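PDB 2ZZR: unsaturated glucuronyl hydrolase from Streptococcus agalactiae, which hydrolyses unsaturated disaccharides from chondroitin, hyaluronan and heparin, releasing the unsaturated uronic acid by cleaving 1,3- and 1,4-glycosidic bonds. Local coordinates for residues Glu67-Phe72 with Asn375-Tyr380; Leu115-Thr120 with Leu176-Leu181; Leu181-Tyr186 with Gln196-His201. One frame throughout, in Å; residues are numbered along the deposited sequence.

Contact 1 of 3, residues Glu67-Phe72 with Asn375-Tyr380; sequences EWTNGF and NIWGDY
Phe-72 and Tyr-380 bring the two backbones nearest, with their CA atoms 5.6 Å apart. Each segment runs out of a loop into the first turn of a helix, 70-84 on one side and 376-390 on the other. Asn-375 is the N-cap residue of the second helix, and its O accepts the N-H of Asp-379. No hydrogen bond crosses between the segments, so side chains carry the contact. Phe-72 buries the most surface: its CB bond points toward 375-380, and CG is anti to the carbonyl carbon (chi1 -65°). CB of Trp-377 sits over the centre of one face of the Phe-72 ring, a CH-pi contact at 3.6 Å from the centroid. CD1 of the same ring meets Tyr-380 CB at 3.7 Å, and Phe-72 CB rests against Ile-376 CG1. In the alpha-barrel of this family, built from helical hairpins, the contact joins an early helix to the last one across 302 intervening residues, consistent with closure of the barrel. The indole rings of Trp-68 and Trp-377 meet at a slant, their six-membered rings 5.0 Å between centroids and their planes at 34°; CH2 of Trp-68 lies over one face of Trp-377, offset toward the rim. Thr-69 touches both indoles: its CG2 covers the centre of the Trp-68 ring and also meets Trp-377 CZ3 at 3.7 Å, while its CB meets Ile-376 CG2 at 3.6 Å. Trp-68 NE1 is hydrogen-bonded to Tyr-363 OH. Both indoles lie beside residues that probably bind substrate: Trp-68 packs on Asp-114, and Trp-377 lies near Arg-246.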
# COMPACT_ATOMS: atom_id res chain seq x y z
N GLU A 67 16.34 -0.82 3.48
CA GLU A 67 15.15 -0.12 3.98
C GLU A 67 13.89 -0.99 3.87
O GLU A 67 13.97 -2.16 3.51
CB GLU A 67 14.95 1.22 3.26
CG GLU A 67 15.46 2.44 4.05
CD GLU A 67 14.60 2.79 5.25
OE1 GLU A 67 13.69 2.01 5.60
OE2 GLU A 67 14.84 3.86 5.86
N TRP A 68 12.74 -0.42 4.22
CA TRP A 68 11.46 -1.13 4.08
C TRP A 68 10.83 -0.88 2.70
O TRP A 68 9.80 -1.48 2.37
CB TRP A 68 10.46 -0.73 5.19
CG TRP A 68 9.92 0.68 5.10
CD1 TRP A 68 10.50 1.82 5.60
CD2 TRP A 68 8.68 1.10 4.50
NE1 TRP A 68 9.70 2.91 5.35
CE2 TRP A 68 8.58 2.50 4.67
CE3 TRP A 68 7.65 0.42 3.83
CZ2 TRP A 68 7.49 3.25 4.19
CZ3 TRP A 68 6.56 1.16 3.36
CH2 TRP A 68 6.49 2.56 3.54
N THR A 69 11.48 -0.02 1.92
CA THR A 69 10.89 0.58 0.72
C THR A 69 11.51 0.09 -0.60
O THR A 69 11.03 0.47 -1.68
CB THR A 69 11.06 2.10 0.75
OG1 THR A 69 12.42 2.43 1.08
CG2 THR A 69 10.12 2.73 1.77
N ASN A 70 12.57 -0.71 -0.52
CA ASN A 70 13.32 -1.09 -1.73
C ASN A 70 12.49 -1.82 -2.79
O ASN A 70 12.71 -1.63 -3.99
CB ASN A 70 14.54 -1.93 -1.38
CG ASN A 70 15.50 -1.19 -0.49
OD1 ASN A 70 16.47 -0.58 -0.96
ND2 ASN A 70 15.24 -1.23 0.81
N GLY A 71 11.55 -2.64 -2.34
CA GLY A 71 10.68 -3.42 -3.22
C GLY A 71 9.79 -2.59 -4.13
O GLY A 71 9.41 -3.05 -5.21
N PHE A 72 9.45 -1.37 -3.69
CA PHE A 72 8.60 -0.47 -4.48
C PHE A 72 9.30 -0.01 -5.76
O PHE A 72 8.65 0.18 -6.79
CB PHE A 72 8.13 0.73 -3.66
CG PHE A 72 7.22 0.37 -2.52
CD1 PHE A 72 5.98 -0.22 -2.77
CD2 PHE A 72 7.60 0.61 -1.20
CE1 PHE A 72 5.12 -0.56 -1.72
CE2 PHE A 72 6.75 0.27 -0.14
CZ PHE A 72 5.52 -0.32 -0.40
N ASN A 375 7.57 10.05 -2.88
CA ASN A 375 8.03 8.86 -2.17
C ASN A 375 7.80 7.62 -3.01
O ASN A 375 6.98 7.62 -3.94
CB ASN A 375 7.44 8.75 -0.74
CG ASN A 375 5.91 8.79 -0.72
OD1 ASN A 375 5.30 9.63 -0.05
ND2 ASN A 375 5.30 7.87 -1.43
N ILE A 376 8.56 6.57 -2.72
CA ILE A 376 8.64 5.44 -3.64
C ILE A 376 7.39 4.55 -3.62
O ILE A 376 7.03 3.97 -4.64
CB ILE A 376 9.96 4.64 -3.47
CG1 ILE A 376 10.19 3.67 -4.65
CG2 ILE A 376 10.02 3.93 -2.11
CD1 ILE A 376 10.23 4.37 -6.03
N TRP A 377 6.72 4.46 -2.47
CA TRP A 377 5.45 3.70 -2.42
C TRP A 377 4.33 4.46 -3.14
O TRP A 377 3.49 3.85 -3.81
CB TRP A 377 5.06 3.32 -0.98
CG TRP A 377 4.90 4.49 -0.08
CD1 TRP A 377 3.74 5.16 0.21
CD2 TRP A 377 5.94 5.16 0.64
NE1 TRP A 377 4.00 6.20 1.08
CE2 TRP A 377 5.34 6.22 1.36
CE3 TRP A 377 7.32 4.95 0.76
CZ2 TRP A 377 6.08 7.08 2.18
CZ3 TRP A 377 8.06 5.81 1.57
CH2 TRP A 377 7.43 6.86 2.26
N GLY A 378 4.32 5.78 -3.02
CA GLY A 378 3.38 6.62 -3.77
C GLY A 378 3.59 6.47 -5.26
O GLY A 378 2.63 6.35 -6.02
N ASP A 379 4.86 6.47 -5.69
CA ASP A 379 5.20 6.22 -7.09
C ASP A 379 4.68 4.85 -7.53
O ASP A 379 4.05 4.72 -8.59
CB ASP A 379 6.71 6.26 -7.30
CG ASP A 379 7.27 7.67 -7.28
OD1 ASP A 379 6.51 8.64 -7.06
OD2 ASP A 379 8.50 7.80 -7.50
N TYR A 380 4.96 3.84 -6.70
CA TYR A 380 4.56 2.48 -7.00
C TYR A 380 3.03 2.35 -7.14
O TYR A 380 2.54 1.81 -8.14
CB TYR A 380 5.10 1.45 -5.98
CG TYR A 380 4.47 0.12 -6.28
CD1 TYR A 380 3.31 -0.28 -5.63
CD2 TYR A 380 4.97 -0.68 -7.32
CE1 TYR A 380 2.68 -1.46 -5.96
CE2 TYR A 380 4.34 -1.88 -7.65
CZ TYR A 380 3.18 -2.25 -6.97
OH TYR A 380 2.52 -3.41 -7.28

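Contact 2 of 3, residues Leu115-Thr120 with Leu176-Leu181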
# COMPACT_ATOMS: atom_id res chain seq x y z
N LEU A 115 8.10 -7.39 5.36
CA LEU A 115 8.58 -8.39 4.40
C LEU A 115 7.76 -8.41 3.11
O LEU A 115 8.30 -8.64 2.02
CB LEU A 115 8.60 -9.79 5.04
CG LEU A 115 9.83 -10.23 5.87
CD1 LEU A 115 11.08 -10.33 4.99
CD2 LEU A 115 10.08 -9.30 7.04
N GLY A 116 6.46 -8.15 3.24
CA GLY A 116 5.56 -8.10 2.09
C GLY A 116 5.82 -6.91 1.19
O GLY A 116 5.95 -7.06 -0.02
N PHE A 117 5.92 -5.72 1.77
CA PHE A 117 6.29 -4.53 1.00
C PHE A 117 7.59 -4.75 0.23
O PHE A 117 7.74 -4.30 -0.91
CB PHE A 117 6.47 -3.30 1.90
CG PHE A 117 5.18 -2.66 2.36
CD1 PHE A 117 5.09 -2.14 3.65
CD2 PHE A 117 4.08 -2.55 1.52
CE1 PHE A 117 3.91 -1.53 4.09
CE2 PHE A 117 2.90 -1.94 1.95
CZ PHE A 117 2.82 -1.43 3.24
N LEU A 118 8.54 -5.44 0.87
CA LEU A 118 9.85 -5.67 0.27
C LEU A 118 9.83 -6.74 -0.82
O LEU A 118 10.37 -6.52 -1.91
CB LEU A 118 10.87 -6.04 1.35
CG LEU A 118 11.39 -4.85 2.17
CD1 LEU A 118 12.18 -5.34 3.37
CD2 LEU A 118 12.23 -3.89 1.32
N TYR A 119 9.20 -7.87 -0.52
CA TYR A 119 9.31 -9.06 -1.37
C TYR A 119 8.18 -9.26 -2.37
O TYR A 119 8.39 -9.89 -3.41
CB TYR A 119 9.56 -10.31 -0.53
CG TYR A 119 10.99 -10.32 -0.03
CD1 TYR A 119 11.98 -11.03 -0.71
CD2 TYR A 119 11.37 -9.56 1.09
CE1 TYR A 119 13.30 -11.01 -0.28
CE2 TYR A 119 12.69 -9.53 1.52
CZ TYR A 119 13.65 -10.25 0.84
OH TYR A 119 14.96 -10.22 1.26
N THR A 120 7.00 -8.73 -2.07
CA THR A 120 5.86 -8.90 -2.98
C THR A 120 6.01 -8.19 -4.34
O THR A 120 5.85 -8.84 -5.39
CB THR A 120 4.52 -8.54 -2.29
OG1 THR A 120 4.33 -9.38 -1.15
CG2 THR A 120 3.35 -8.72 -3.27
N LEU A 176 -1.48 -5.10 7.17
CA LEU A 176 -2.54 -5.62 6.29
C LEU A 176 -2.04 -5.89 4.87
O LEU A 176 -2.49 -6.83 4.22
CB LEU A 176 -3.74 -4.67 6.26
CG LEU A 176 -4.60 -4.59 7.53
CD1 LEU A 176 -5.75 -3.63 7.30
CD2 LEU A 176 -5.14 -5.97 7.92
N LEU A 177 -1.11 -5.06 4.40
CA LEU A 177 -0.51 -5.26 3.06
C LEU A 177 0.54 -6.36 3.06
O LEU A 177 0.84 -6.94 2.01
CB LEU A 177 0.12 -3.96 2.54
CG LEU A 177 -0.72 -2.94 1.77
CD1 LEU A 177 -0.97 -3.40 0.34
CD2 LEU A 177 -2.03 -2.58 2.49
N ASN A 178 1.11 -6.63 4.24
CA ASN A 178 2.21 -7.58 4.36
C ASN A 178 1.77 -9.04 4.57
O ASN A 178 2.55 -9.96 4.32
CB ASN A 178 3.17 -7.11 5.45
CG ASN A 178 3.96 -5.89 5.02
OD1 ASN A 178 4.99 -6.01 4.37
ND2 ASN A 178 3.45 -4.70 5.35
N ILE A 179 0.53 -9.24 4.98
CA ILE A 179 0.01 -10.61 5.12
C ILE A 179 -0.34 -11.25 3.77
O ILE A 179 -0.59 -12.45 3.68
CB ILE A 179 -1.20 -10.70 6.11
CG1 ILE A 179 -2.43 -9.94 5.58
CG2 ILE A 179 -0.79 -10.21 7.50
CD1 ILE A 179 -3.72 -10.15 6.40
N GLN A 180 -0.35 -10.45 2.71
CA GLN A 180 -0.62 -11.00 1.37
C GLN A 180 0.46 -12.00 1.00
O GLN A 180 0.19 -13.05 0.39
CB GLN A 180 -0.76 -9.88 0.33
CG GLN A 180 -1.79 -8.79 0.69
CD GLN A 180 -3.11 -9.33 1.25
OE1 GLN A 180 -3.59 -8.88 2.30
NE2 GLN A 180 -3.70 -10.29 0.56
N LEU A 181 1.69 -11.70 1.43
CA LEU A 181 2.83 -12.60 1.30
C LEU A 181 2.54 -13.96 1.91
O LEU A 181 2.91 -15.00 1.35
CB LEU A 181 4.06 -11.96 1.98
CG LEU A 181 5.34 -12.78 2.17
CD1 LEU A 181 5.89 -13.22 0.81
CD2 LEU A 181 6.37 -11.95 2.93
O HOH W 1 2.54 -8.92 1.00
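Asn-178 meets Gly-116 and Phe-117 at the start of helix 115-130. Its OD1 accepts the N-H of Phe-117 at 2.8 Å with an N-H...O angle of 158°, the donor standing 38° out of the carbonyl plane; Gly-116 N is equally near OD1. The bare CA of Gly-116 lets the backbones close to 4.1 Å, measured to Asn-178 CA. At the other end of the amide, ND2 lies over one face of the Phe-117 ring, toward its rim, with the two planes 83° apart. Phe-117 CE2 also touches Leu-177 CB at 3.5 Å. Leu-181 packs its CD2 on Leu-115 CB at 3.8 Å. Beside Leu-181, a water joins Thr-120 OG1 to Leu-177 O, to which it donates at 2.8 Å; it also accepts a weak bond from Leu-181 N. Asn-178 ND2 donates in turn to the backbone O of Asp-174, the probable proton donor, while Asp-114, the probable nucleophile, immediately precedes Leu-115. One buried amide thus ties the backbone of Asp-174 to the helix start that follows Asp-114, which probably helps to fix the relative placement of the two acids from the second shell.

Contact 3 of 3, residues Leu181-Tyr186 with Gln196-His201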
# COMPACT_ATOMS: atom_id res chain seq x y z
N LEU A 181 1.69 -11.70 1.43
CA LEU A 181 2.83 -12.60 1.30
C LEU A 181 2.54 -13.96 1.91
O LEU A 181 2.91 -15.00 1.35
CB LEU A 181 4.06 -11.96 1.98
CG LEU A 181 5.34 -12.78 2.17
CD1 LEU A 181 5.89 -13.22 0.81
CD2 LEU A 181 6.37 -11.95 2.93
N LEU A 182 1.85 -13.96 3.05
CA LEU A 182 1.50 -15.20 3.74
C LEU A 182 0.41 -16.00 3.01
O LEU A 182 0.49 -17.23 2.96
CB LEU A 182 1.10 -14.94 5.19
CG LEU A 182 2.18 -14.23 6.02
CD1 LEU A 182 1.69 -14.04 7.44
CD2 LEU A 182 3.51 -15.00 6.00
N PHE A 183 -0.58 -15.31 2.45
CA PHE A 183 -1.59 -15.97 1.62
C PHE A 183 -0.94 -16.62 0.39
O PHE A 183 -1.35 -17.71 -0.01
CB PHE A 183 -2.70 -15.02 1.19
CG PHE A 183 -3.68 -14.67 2.30
CD1 PHE A 183 -3.92 -13.34 2.63
CD2 PHE A 183 -4.38 -15.66 2.98
CE1 PHE A 183 -4.84 -13.00 3.63
CE2 PHE A 183 -5.30 -15.34 3.99
CZ PHE A 183 -5.53 -14.00 4.31
N PHE A 184 0.05 -15.95 -0.19
CA PHE A 184 0.80 -16.51 -1.32
C PHE A 184 1.56 -17.77 -0.90
O PHE A 184 1.49 -18.81 -1.58
CB PHE A 184 1.77 -15.48 -1.91
CG PHE A 184 2.66 -16.04 -3.00
CD1 PHE A 184 2.20 -16.12 -4.31
CD2 PHE A 184 3.94 -16.50 -2.70
CE1 PHE A 184 3.01 -16.65 -5.32
CE2 PHE A 184 4.76 -17.03 -3.70
CZ PHE A 184 4.30 -17.10 -5.01
N ALA A 185 2.27 -17.70 0.22
CA ALA A 185 3.01 -18.85 0.73
C ALA A 185 2.09 -20.04 1.00
O ALA A 185 2.45 -21.18 0.72
CB ALA A 185 3.80 -18.48 1.99
N TYR A 186 0.89 -19.76 1.52
CA TYR A 186 -0.11 -20.81 1.71
C TYR A 186 -0.47 -21.48 0.38
O TYR A 186 -0.51 -22.71 0.29
CB TYR A 186 -1.38 -20.26 2.38
CG TYR A 186 -2.54 -21.21 2.26
CD1 TYR A 186 -2.56 -22.42 2.96
CD2 TYR A 186 -3.61 -20.92 1.42
CE1 TYR A 186 -3.62 -23.31 2.84
CE2 TYR A 186 -4.68 -21.80 1.28
CZ TYR A 186 -4.68 -22.99 2.00
OH TYR A 186 -5.74 -23.85 1.87
N GLN A 196 -3.43 -19.40 8.52
CA GLN A 196 -3.91 -19.17 9.88
C GLN A 196 -3.38 -17.87 10.47
O GLN A 196 -4.14 -17.10 11.05
CB GLN A 196 -3.56 -20.35 10.79
CG GLN A 196 -4.39 -21.60 10.48
CD GLN A 196 -3.85 -22.87 11.12
OE1 GLN A 196 -2.68 -22.96 11.51
NE2 GLN A 196 -4.71 -23.88 11.20
N VAL A 197 -2.08 -17.62 10.31
CA VAL A 197 -1.46 -16.38 10.78
C VAL A 197 -2.05 -15.16 10.06
O VAL A 197 -2.40 -14.16 10.70
CB VAL A 197 0.07 -16.43 10.63
CG1 VAL A 197 0.69 -15.04 10.78
CG2 VAL A 197 0.67 -17.38 11.65
N ALA A 198 -2.18 -15.25 8.74
CA ALA A 198 -2.76 -14.15 7.95
C ALA A 198 -4.19 -13.83 8.39
O ALA A 198 -4.54 -12.66 8.61
CB ALA A 198 -2.71 -14.48 6.46
N VAL A 199 -5.00 -14.86 8.54
CA VAL A 199 -6.40 -14.69 8.93
C VAL A 199 -6.51 -14.11 10.34
O VAL A 199 -7.25 -13.13 10.55
CB VAL A 199 -7.18 -16.01 8.80
CG1 VAL A 199 -8.56 -15.90 9.43
CG2 VAL A 199 -7.28 -16.40 7.33
N ASN A 200 -5.77 -14.69 11.29
CA ASN A 200 -5.77 -14.21 12.68
C ASN A 200 -5.34 -12.77 12.75
O ASN A 200 -5.97 -11.96 13.44
CB ASN A 200 -4.86 -15.06 13.57
CG ASN A 200 -5.44 -16.43 13.86
OD1 ASN A 200 -6.58 -16.72 13.51
ND2 ASN A 200 -4.64 -17.28 14.51
N HIS A 201 -4.26 -12.45 12.03
CA HIS A 201 -3.77 -11.08 11.98
C HIS A 201 -4.80 -10.14 11.39
O HIS A 201 -4.99 -9.03 11.88
CB HIS A 201 -2.46 -10.95 11.20
CG HIS A 201 -1.96 -9.54 11.16
ND1 HIS A 201 -1.08 -9.05 12.10
CD2 HIS A 201 -2.26 -8.50 10.35
CE1 HIS A 201 -0.84 -7.77 11.84
NE2 HIS A 201 -1.55 -7.42 10.79
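Ala-198 CB stands over one face of the Phe-183 ring, offset toward the rim, making a CH-pi contact 3.7 Å from the ring centroid. The methyl favours the outer end of the ring, where CZ and CE2 are its nearest atoms. Phe-183 has CG anti to the carbonyl carbon, beside the backbone N (chi1 -75°), and the end of the side chain comes nearer to 196-201 than the direction of its CB alone would suggest. Val-199 meets the same ring from a different direction: its CG2 lies at the ring edge, close to the plane, 4.0 Å from CE2 of Phe-183. Face and edge of one phenyl group are therefore used by successive residues of helix 192-209.

The aliphatic contacts centre on Leu-182. Its CD1 reaches Val-197 CG1 at 3.6 Å, the two side chains crossing at a slant, and its CB faces Ala-198 CB at 4.0 Å. Ala-198 consequently sits between Leu-182 and Phe-183, its single methyl serving both. Beyond the pair, Met-262 of helix 245-262 packs on both Phe-183 and Val-199, and Met-147 of helix 133-147 on Val-197.

Leu-182 and Ala-198 are also the nearest CA pair of segments 181-186 and 196-201, at 6.1 Å. The short segments run roughly antiparallel, at 149° between their N-to-C directions, and their axes approach to 8.9 Å. Only a short turn separates helices 180-189 and 192-209 in sequence, so the pair forms a helical hairpin within the barrel.

No hydrogen bond spans the two segments. Asn-200 ND2 bonds instead to Tyr-150 OH, and His-201 ND1 to the backbone N of Ile-157. Cohesion across the interface rests on dispersion and on the burial of hydrocarbon, with the Phe-183 ring, met at face and edge, as its aromatic element.

In the fold
Contacts 1 and 2 adjoin near the middle of the barrel, their centres 12 Å apart, and meet through rings: Phe-72 CZ comes to 3.3 Å from Phe-117 CD2, and Trp-68 CE3 to 3.6 Å from Phe-117 CD1. Phe-117 continues this aromatic packing to Trp-250, a probable substrate-binding residue, so both contacts probably flank the active site. Contact 3 lies away from it, about 10 Å from contact 2, centre to centre, and farther out, about 17 Å from the centre of the chain. Leu-181 belongs to both, and Ile-179 CD1 touches Ala-198 O at 3.4 Å. Contacts 1 and 3 do not touch; their nearest atoms are about 11 Å apart.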